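Local coordinates for putative PadR-family transcriptional regulatory protein (Bacteroides fragilis, PDB 5H20) that is a putative PadR-family transcriptional regulator that probably binds DNA as a dimer through winged helix-turn-helix domains, at residues Y17-L21 against F87-E92; P27-S31 against R75-K79. All blocks are in the same frame, centred on the assembly; numbering follows the deposited sequence.

Helix 5-23 carries the first segment of contact 1, residues 17-21. Residues 27-31, the first half of contact 2, lead into helix 30-39. Helix 46-58 and the two-stranded antiparallel sheet follow. Residues 75-79 of strand 75-80 return to 27-31 and close contact 2, which ties the start of helix 30-39 to the wing of the winged helix-turn-helix domain. The next helix, 82-97, comes back to helix 5-23 through residues 87-92 and closes contact 1. Contact 2 is therefore nested inside the loop closed by contact 1. The two centres lie about 17 Å apart; the nearest atoms are about 7 Å apart. Contact 1 borders the second subunit; contact 2 holds a glucose.

Contact 1 (Y17-L21 against F87-E92); sequences YCIML and FLGELE. With IPA (isopropyl alcohol), chain F.
Y17 and L91 run antiparallel alongside one another. L91 CB meets the edge of the Y17 ring, near its plane, with CE1 of Y17 3.7 Å away. The ring reaches across because CG of Y17 stands anti to its backbone N (chi1 173°). Its hydroxyl end comes to E92, where Y17 OH lies 3.4 Å from CG of E92. The two side chains cross at about a right angle, and the E92 carboxylate plane is turned 71° from the ring. E92 OE2 extends on to CD2 of L21.

M20 meets L88 through CB and reaches further with CE. Its chain is extended as far as SD, then bends at chi3 (-83°). This turns CE toward the pair L91 CD2 and F87 CD2, 4.1 Å from each of these two atoms. Segments 17-21 and 87-92 have axes 10.6 Å apart where they cross, joining the winged helix-turn-helix domain to the C-terminal helix 82-97. In PadR proteins this helix serves dimerisation. Accordingly, Y17 packs edge-to-face on W95 of the second subunit, and E90 makes a salt bridge to R11 of that subunit.

L88 points into the middle of the contact. Its CD1 lies 4.0 Å from CB of M20 and also approaches the backbone N of L21. L91 CD2 also sits over one face of the F87 ring, toward its rim.

Contact 2 (P27-S31 against R75-K79); sequences PAYAS and RKYYK. With GLC (alpha-D-glucopyranose), chain E; PO4 (phosphate ion), chain D.
A28 and Y78 form a single antiparallel bridge, a hydrogen-bonded pair, between the lead-in to helix 30-39 and the wing strand of the winged helix-turn-helix fold. A28 N donates to Y78 O at 2.9 Å, in the carbonyl plane. Y78 N returns a bond to A28 O from 45° above that carbonyl's plane. Y29, at the N-cap position, is held between two groups. The R75 guanidinium lies flat on one face of its ring, planes 19° apart, in a cation-pi contact. Y77 turns its edge to the opposite face.

The glucose takes up the amides of A30 and S31; Y29 N is satisfied by the D32 side chain. A30 N donates to glucose O3 at 2.9 Å. S31 N donates to glucose O2. S31 OG also bonds O2, and either could be the donor. Glucose O3 donates a hydrogen bond to K76 O, 2.7 Å away, so this one hydroxyl links helix start and strand. The phosphate is probably from the crystallisation liquor. Its O2 accepts hydrogen bonds from both terminal nitrogens of R75, at 3.3 Å from R75 NH1 and 3.1 Å from R75 NH2.

Contact 1 (Y17-L21 against F87-E92)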
loop_
_atom_site.group_PDB
_atom_site.type_symbol
_atom_site.label_atom_id
_atom_site.label_comp_id
_atom_site.label_asym_id
_atom_site.label_seq_id
_atom_site.Cartn_x
_atom_site.Cartn_y
_atom_site.Cartn_z
ATOM N N TYR A 17 -0.745 1.542 -6.942
ATOM C CA TYR A 17 -1.028 0.136 -7.197
ATOM C C TYR A 17 -2.198 -0.009 -8.164
ATOM O O TYR A 17 -2.175 -0.871 -9.037
ATOM C CB TYR A 17 -1.315 -0.591 -5.877
ATOM C CG TYR A 17 -1.786 -2.018 -6.009
ATOM C CD1 TYR A 17 -0.875 -3.079 -6.044
ATOM C CD2 TYR A 17 -3.151 -2.320 -6.069
ATOM C CE1 TYR A 17 -1.311 -4.398 -6.152
ATOM C CE2 TYR A 17 -3.595 -3.634 -6.172
ATOM C CZ TYR A 17 -2.669 -4.667 -6.214
ATOM O OH TYR A 17 -3.111 -5.961 -6.314
ATOM N N CYS A 18 -3.204 0.839 -7.984
ATOM C CA CYS A 18 -4.389 0.879 -8.830
ATOM C C CYS A 18 -4.065 1.285 -10.280
ATOM O O CYS A 18 -4.600 0.695 -11.226
ATOM C CB CYS A 18 -5.414 1.832 -8.216
ATOM S SG CYS A 18 -6.997 1.843 -9.069
ATOM N N ILE A 19 -3.185 2.278 -10.438
ATOM C CA ILE A 19 -2.685 2.710 -11.748
ATOM C C ILE A 19 -1.947 1.553 -12.462
ATOM O O ILE A 19 -2.228 1.260 -13.642
ATOM C CB ILE A 19 -1.752 3.948 -11.637
ATOM C CG1 ILE A 19 -2.504 5.179 -11.139
ATOM C CG2 ILE A 19 -1.102 4.274 -12.980
ATOM C CD1 ILE A 19 -1.595 6.255 -10.571
ATOM N N MET A 20 -1.026 0.904 -11.736
ATOM C CA MET A 20 -0.260 -0.229 -12.277
ATOM C C MET A 20 -1.181 -1.390 -12.639
ATOM O O MET A 20 -1.000 -2.018 -13.695
ATOM C CB MET A 20 0.826 -0.681 -11.309
ATOM C CG MET A 20 1.963 0.309 -11.170
ATOM S SD MET A 20 3.329 -0.366 -10.213
ATOM C CE MET A 20 2.763 -0.041 -8.542
ATOM N N LEU A 21 -2.169 -1.647 -11.776
ATOM C CA LEU A 21 -3.243 -2.607 -12.061
ATOM C C LEU A 21 -3.982 -2.306 -13.363
ATOM O O LEU A 21 -4.087 -3.182 -14.221
ATOM C CB LEU A 21 -4.255 -2.701 -10.906
ATOM C CG LEU A 21 -4.383 -4.011 -10.131
ATOM C CD1 LEU A 21 -5.603 -3.928 -9.229
ATOM C CD2 LEU A 21 -4.512 -5.226 -11.044
ATOM N N PHE A 87 7.233 -5.773 -10.373
ATOM C CA PHE A 87 6.860 -5.160 -9.091
ATOM C C PHE A 87 5.368 -5.319 -8.805
ATOM O O PHE A 87 5.006 -5.640 -7.684
ATOM C CB PHE A 87 7.303 -3.688 -8.977
ATOM C CG PHE A 87 7.036 -3.064 -7.615
ATOM C CD1 PHE A 87 7.515 -3.660 -6.435
ATOM C CD2 PHE A 87 6.340 -1.859 -7.513
ATOM C CE1 PHE A 87 7.271 -3.083 -5.186
ATOM C CE2 PHE A 87 6.103 -1.274 -6.265
ATOM C CZ PHE A 87 6.566 -1.888 -5.100
ATOM N N LEU A 88 4.523 -5.131 -9.825
ATOM C CA LEU A 88 3.081 -5.426 -9.725
ATOM C C LEU A 88 2.804 -6.876 -9.277
ATOM O O LEU A 88 1.987 -7.104 -8.371
ATOM C CB LEU A 88 2.359 -5.137 -11.047
ATOM C CG LEU A 88 0.859 -5.460 -11.119
ATOM C CD1 LEU A 88 0.012 -4.492 -10.294
ATOM C CD2 LEU A 88 0.421 -5.468 -12.566
ATOM N N GLY A 89 3.493 -7.834 -9.905
ATOM C CA GLY A 89 3.391 -9.263 -9.550
ATOM C C GLY A 89 3.743 -9.558 -8.095
ATOM O O GLY A 89 3.075 -10.366 -7.431
ATOM N N GLU A 90 4.796 -8.897 -7.613
ATOM C CA GLU A 90 5.213 -8.947 -6.210
ATOM C C GLU A 90 4.099 -8.481 -5.263
ATOM O O GLU A 90 3.797 -9.165 -4.278
ATOM C CB GLU A 90 6.482 -8.106 -6.012
ATOM C CG GLU A 90 6.889 -7.888 -4.555
ATOM C CD GLU A 90 8.061 -6.937 -4.405
ATOM O OE1 GLU A 90 8.943 -6.900 -5.302
ATOM O OE2 GLU A 90 8.109 -6.238 -3.371
ATOM N N LEU A 91 3.487 -7.345 -5.590
ATOM C CA LEU A 91 2.454 -6.698 -4.765
ATOM C C LEU A 91 1.147 -7.485 -4.655
ATOM O O LEU A 91 0.553 -7.554 -3.563
ATOM C CB LEU A 91 2.161 -5.297 -5.307
ATOM C CG LEU A 91 2.788 -3.991 -4.786
ATOM C CD1 LEU A 91 3.870 -4.118 -3.713
ATOM C CD2 LEU A 91 3.291 -3.242 -6.007
ATOM N N GLU A 92 0.711 -8.057 -5.785
ATOM C CA GLU A 92 -0.515 -8.863 -5.871
ATOM C C GLU A 92 -0.397 -10.143 -5.046
ATOM O O GLU A 92 -1.366 -10.559 -4.398
ATOM C CB GLU A 92 -0.847 -9.223 -7.334
ATOM C CG GLU A 92 -1.305 -8.054 -8.207
ATOM C CD GLU A 92 -1.539 -8.431 -9.669
ATOM O OE1 GLU A 92 -1.000 -9.451 -10.148
ATOM O OE2 GLU A 92 -2.270 -7.688 -10.358
HETATM C C1 IPA F . 8.034 -6.719 -0.017
HETATM C C2 IPA F . 6.518 -6.647 0.096
HETATM C C3 IPA F . 6.153 -5.648 1.183
HETATM O O2 IPA F . 5.933 -6.259 -1.153
#

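Contact 2 (P27-S31 against R75-K79)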
loop_
_atom_site.group_PDB
_atom_site.type_symbol
_atom_site.label_atom_id
_atom_site.label_comp_id
_atom_site.label_asym_id
_atom_site.label_seq_id
_atom_site.Cartn_x
_atom_site.Cartn_y
_atom_site.Cartn_z
ATOM N N PRO A 27 -2.217 -0.441 -22.376
ATOM C CA PRO A 27 -1.660 0.909 -22.285
ATOM C C PRO A 27 -2.789 1.940 -22.385
ATOM O O PRO A 27 -3.861 1.621 -22.906
ATOM C CB PRO A 27 -0.730 0.993 -23.497
ATOM C CG PRO A 27 -1.264 -0.011 -24.473
ATOM C CD PRO A 27 -1.785 -1.130 -23.613
ATOM N N ALA A 28 -2.565 3.148 -21.872
ATOM C CA ALA A 28 -3.637 4.144 -21.769
ATOM C C ALA A 28 -3.143 5.572 -21.575
ATOM O O ALA A 28 -2.068 5.796 -21.015
ATOM C CB ALA A 28 -4.596 3.770 -20.641
ATOM N N TYR A 29 -3.940 6.521 -22.069
ATOM C CA TYR A 29 -3.814 7.931 -21.728
ATOM C C TYR A 29 -4.322 8.102 -20.297
ATOM O O TYR A 29 -5.166 7.318 -19.824
ATOM C CB TYR A 29 -4.644 8.813 -22.681
ATOM C CG TYR A 29 -4.307 8.718 -24.174
ATOM C CD1 TYR A 29 -3.135 9.290 -24.695
ATOM C CD2 TYR A 29 -5.179 8.085 -25.063
ATOM C CE1 TYR A 29 -2.840 9.213 -26.054
ATOM C CE2 TYR A 29 -4.888 8.001 -26.423
ATOM C CZ TYR A 29 -3.723 8.573 -26.909
ATOM O OH TYR A 29 -3.431 8.486 -28.247
ATOM N N ALA A 30 -3.807 9.115 -19.603
ATOM C CA ALA A 30 -4.316 9.503 -18.288
ATOM C C ALA A 30 -5.854 9.609 -18.227
ATOM O O ALA A 30 -6.469 9.141 -17.270
ATOM C CB ALA A 30 -3.660 10.799 -17.825
ATOM N N SER A 31 -6.446 10.212 -19.259
ATOM C CA SER A 31 -7.900 10.275 -19.467
ATOM C C SER A 31 -8.597 8.913 -19.553
ATOM O O SER A 31 -9.768 8.810 -19.195
ATOM C CB SER A 31 -8.233 11.095 -20.718
ATOM O OG SER A 31 -7.529 10.584 -21.852
ATOM N N ARG A 75 -0.083 14.066 -26.424
ATOM C CA ARG A 75 -0.653 13.328 -25.307
ATOM C C ARG A 75 0.305 12.209 -24.913
ATOM O O ARG A 75 0.912 11.576 -25.782
ATOM C CB ARG A 75 -2.018 12.756 -25.690
ATOM C CG ARG A 75 -3.040 13.787 -26.163
ATOM C CD ARG A 75 -4.325 13.109 -26.611
ATOM N NE ARG A 75 -5.096 12.653 -25.461
ATOM C CZ ARG A 75 -5.983 11.658 -25.463
ATOM N NH1 ARG A 75 -6.254 10.982 -26.575
ATOM N NH2 ARG A 75 -6.609 11.340 -24.335
ATOM N N LYS A 76 0.465 12.003 -23.609
ATOM C CA LYS A 76 1.334 10.965 -23.072
ATOM C C LYS A 76 0.586 9.635 -23.100
ATOM O O LYS A 76 -0.544 9.519 -22.628
ATOM C CB LYS A 76 1.798 11.301 -21.652
ATOM C CG LYS A 76 2.857 12.400 -21.536
ATOM C CD LYS A 76 3.036 12.775 -20.074
ATOM C CE LYS A 76 3.967 13.966 -19.876
ATOM N NZ LYS A 76 5.208 13.644 -19.113
ATOM N N TYR A 77 1.203 8.633 -23.713
ATOM C CA TYR A 77 0.560 7.333 -23.816
ATOM C C TYR A 77 1.381 6.348 -23.007
ATOM O O TYR A 77 2.520 6.027 -23.346
ATOM C CB TYR A 77 0.353 6.949 -25.280
ATOM C CG TYR A 77 -0.535 5.750 -25.542
ATOM C CD1 TYR A 77 -1.919 5.802 -25.325
ATOM C CD2 TYR A 77 0.009 4.563 -26.069
ATOM C CE1 TYR A 77 -2.728 4.702 -25.596
ATOM C CE2 TYR A 77 -0.791 3.461 -26.336
ATOM C CZ TYR A 77 -2.155 3.535 -26.096
ATOM O OH TYR A 77 -2.954 2.451 -26.354
ATOM N N TYR A 78 0.790 5.918 -21.904
ATOM C CA TYR A 78 1.505 5.242 -20.837
ATOM C C TYR A 78 1.334 3.746 -20.943
ATOM O O TYR A 78 0.261 3.257 -21.291
ATOM C CB TYR A 78 0.952 5.685 -19.475
ATOM C CG TYR A 78 1.289 7.080 -18.994
ATOM C CD1 TYR A 78 2.453 7.321 -18.248
ATOM C CD2 TYR A 78 0.400 8.149 -19.202
ATOM C CE1 TYR A 78 2.754 8.587 -17.769
ATOM C CE2 TYR A 78 0.684 9.423 -18.713
ATOM C CZ TYR A 78 1.860 9.638 -17.997
ATOM O OH TYR A 78 2.152 10.890 -17.491
ATOM N N LYS A 79 2.401 3.031 -20.616
ATOM C CA LYS A 79 2.357 1.585 -20.450
ATOM C C LYS A 79 3.120 1.188 -19.190
ATOM O O LYS A 79 3.965 1.941 -18.698
ATOM C CB LYS A 79 2.903 0.869 -21.688
ATOM C CG LYS A 79 4.398 1.071 -21.911
ATOM C CD LYS A 79 4.941 0.215 -23.038
ATOM C CE LYS A 79 6.427 -0.019 -22.826
ATOM N NZ LYS A 79 7.001 -0.972 -23.832
HETATM C C1 GLC E . -4.231 13.762 -22.218
HETATM C C2 GLC E . -3.882 12.348 -21.754
HETATM C C3 GLC E . -2.667 12.266 -20.819
HETATM C C4 GLC E . -1.624 13.377 -20.977
HETATM C C5 GLC E . -2.231 14.783 -21.118
HETATM C C6 GLC E . -1.453 15.613 -22.143
HETATM O O1 GLC E . -5.656 13.888 -22.232
HETATM O O2 GLC E . -5.009 11.789 -21.071
HETATM O O3 GLC E . -2.028 10.995 -20.984
HETATM O O4 GLC E . -0.768 13.372 -19.826
HETATM O O5 GLC E . -3.660 14.788 -21.378
HETATM O O6 GLC E . -0.203 16.027 -21.573
HETATM P P PO4 D . -8.920 7.968 -26.304
HETATM O O1 PO4 D . -8.338 8.331 -27.651
HETATM O O2 PO4 D . -8.345 8.874 -25.241
HETATM O O3 PO4 D . -8.589 6.531 -25.971
HETATM O O4 PO4 D . -10.420 8.141 -26.340
#